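Local coordinates for papain-like protease (PDB 4PT5), which cleaves the viral replicase polyprotein as a cysteine protease of the papain-like family and probably also removes ubiquitin from host proteins, at the interface of chains A and B. Numbering follows the deposited sequence. Chains: chain A/B, Papain-like protease.

The interface of chains A and B. Residues chain A 18-20, 31-32, 63; chain B 224-227.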
loop_
_atom_site.group_PDB
_atom_site.type_symbol
_atom_site.label_atom_id
_atom_site.label_comp_id
_atom_site.label_asym_id
_atom_site.label_seq_id
_atom_site.Cartn_x
_atom_site.Cartn_y
_atom_site.Cartn_z
ATOM N N ARG A 18 -6.651 14.057 25.929
ATOM C CA ARG A 18 -7.043 15.447 26.169
ATOM C C ARG A 18 -8.540 15.547 26.432
ATOM O O ARG A 18 -9.324 14.746 25.911
ATOM C CB ARG A 18 -6.625 16.362 25.010
ATOM C CG ARG A 18 -7.237 16.032 23.658
ATOM C CD ARG A 18 -6.644 16.935 22.593
ATOM N NE ARG A 18 -7.048 16.563 21.239
ATOM C CZ ARG A 18 -8.042 17.131 20.561
ATOM N NH1 ARG A 18 -8.765 18.105 21.102
ATOM N NH2 ARG A 18 -8.317 16.720 19.333
ATOM N N THR A 19 -8.931 16.521 27.250
ATOM C CA THR A 19 -10.336 16.702 27.605
ATOM C C THR A 19 -10.986 17.771 26.727
ATOM O O THR A 19 -10.469 18.885 26.595
ATOM C CB THR A 19 -10.513 17.037 29.102
ATOM O OG1 THR A 19 -9.727 16.134 29.890
ATOM C CG2 THR A 19 -11.976 16.912 29.517
ATOM N N VAL A 20 -12.112 17.410 26.117
ATOM C CA VAL A 20 -12.847 18.317 25.239
ATOM C C VAL A 20 -14.286 18.466 25.736
ATOM O O VAL A 20 -14.960 17.472 26.008
ATOM C CB VAL A 20 -12.831 17.830 23.770
ATOM C CG1 VAL A 20 -13.482 18.854 22.850
ATOM C CG2 VAL A 20 -11.408 17.553 23.309
ATOM N N GLN A 31 -17.803 19.441 15.805
ATOM C CA GLN A 31 -17.218 19.839 17.085
ATOM C C GLN A 31 -15.782 19.341 17.267
ATOM O O GLN A 31 -14.912 20.097 17.712
ATOM C CB GLN A 31 -18.102 19.383 18.249
ATOM C CG GLN A 31 -19.449 20.087 18.310
ATOM C CD GLN A 31 -20.122 19.966 19.662
ATOM O OE1 GLN A 31 -19.731 20.630 20.626
ATOM N NE2 GLN A 31 -21.154 19.127 19.739
ATOM N N LEU A 32 -15.544 18.077 16.922
ATOM C CA LEU A 32 -14.217 17.465 17.016
ATOM C C LEU A 32 -13.700 17.022 15.651
ATOM O O LEU A 32 -12.750 17.597 15.116
ATOM C CB LEU A 32 -14.245 16.256 17.956
ATOM C CG LEU A 32 -13.844 16.411 19.421
ATOM C CD1 LEU A 32 -14.307 15.191 20.200
ATOM C CD2 LEU A 32 -12.338 16.605 19.562
ATOM N N THR A 63 -4.368 17.528 16.692
ATOM C CA THR A 63 -3.524 18.601 17.197
ATOM C C THR A 63 -2.058 18.290 16.887
ATOM O O THR A 63 -1.714 17.141 16.595
ATOM C CB THR A 63 -3.723 18.794 18.712
ATOM O OG1 THR A 63 -3.540 17.542 19.384
ATOM C CG2 THR A 63 -5.125 19.310 19.002
ATOM N N MET B 224 -10.683 26.133 17.224
ATOM C CA MET B 224 -10.910 24.904 17.980
ATOM C C MET B 224 -10.541 25.129 19.448
ATOM O O MET B 224 -9.502 25.720 19.744
ATOM C CB MET B 224 -10.079 23.765 17.379
ATOM C CG MET B 224 -10.257 22.408 18.046
ATOM S SD MET B 224 -11.858 21.642 17.727
ATOM C CE MET B 224 -11.794 20.279 18.890
ATOM N N THR B 225 -11.393 24.659 20.358
ATOM C CA THR B 225 -11.186 24.867 21.793
ATOM C C THR B 225 -11.278 23.563 22.597
ATOM O O THR B 225 -12.226 22.791 22.442
ATOM C CB THR B 225 -12.170 25.922 22.358
ATOM O OG1 THR B 225 -11.965 27.174 21.689
ATOM C CG2 THR B 225 -11.971 26.128 23.859
ATOM N N TYR B 226 -10.274 23.331 23.444
ATOM C CA TYR B 226 -10.272 22.214 24.396
ATOM C C TYR B 226 -9.522 22.593 25.681
ATOM O O TYR B 226 -8.890 23.649 25.740
ATOM C CB TYR B 226 -9.695 20.937 23.761
ATOM C CG TYR B 226 -8.252 21.036 23.311
ATOM C CD1 TYR B 226 -7.924 21.541 22.053
ATOM C CD2 TYR B 226 -7.213 20.608 24.137
ATOM C CE1 TYR B 226 -6.605 21.628 21.637
ATOM C CE2 TYR B 226 -5.888 20.695 23.732
ATOM C CZ TYR B 226 -5.590 21.205 22.482
ATOM O OH TYR B 226 -4.280 21.287 22.077
ATOM N N VAL B 227 -9.599 21.730 26.696
ATOM C CA VAL B 227 -9.004 21.988 28.018
ATOM C C VAL B 227 -7.469 22.010 27.982
ATOM O O VAL B 227 -6.841 21.162 27.347
ATOM C CB VAL B 227 -9.514 20.968 29.073
ATOM C CG1 VAL B 227 -8.724 21.061 30.373
ATOM C CG2 VAL B 227 -10.998 21.175 29.343
#
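B:Tyr226 lays the face of its phenol ring against the side chain of A:Arg18, a worked example of how a short strand can dock one protein copy on another through an aromatic side chain and a backbone bond. The ring belongs to strand 224-227 of chain B, the arginine to strand 18-23 of chain A. The guanidinium NH1 of A:Arg18 sits 4.0 Å from the ring centroid of B:Tyr226, over the face but offset toward the rim, in a cation-pi contact. The two planes are turned 59° apart, which makes this a tilted approach and not a parallel stack. Extended from CG to NE, the arginine crosses the tyrosine at about a right angle, bringing the aliphatic CD of A:Arg18 to 4.0 Å from CE2 of B:Tyr226. The methyl CG2 of A:Thr63 touches both flat groups: it lies over the centre of the guanidinium and also meets the ring tip to tip, 3.8 Å from CE1 of B:Tyr226. It points there because OG1 of A:Thr63 takes the position between the backbone N and the carbonyl carbon (chi1 53°).

A backbone hydrogen bond joins the strands beside the aromatic contact: the amide N of B:Val227 donates to the carbonyl O of A:Thr19 at 3.0 Å.

Apolar packing spreads outward from this pair. CG2 of A:Val20 rests on CB of B:Tyr226, while CB of A:Thr19 lies 4.1 Å from CB of B:Val227. A two-fold axis relates the chains, and an equivalent patch occurs with their roles exchanged; the structure alone does not show whether this dimer forms in solution. At the other end of the strand B:Met224, kinked about its CB–CG bond (71°), turns its thioether toward chain A. There SD and CE both face the carbonyl O of A:Gln31, in van der Waals contact and not a hydrogen bond, and the methyl CE of B:Met224 ends 3.8 Å from CD2 of A:Leu32.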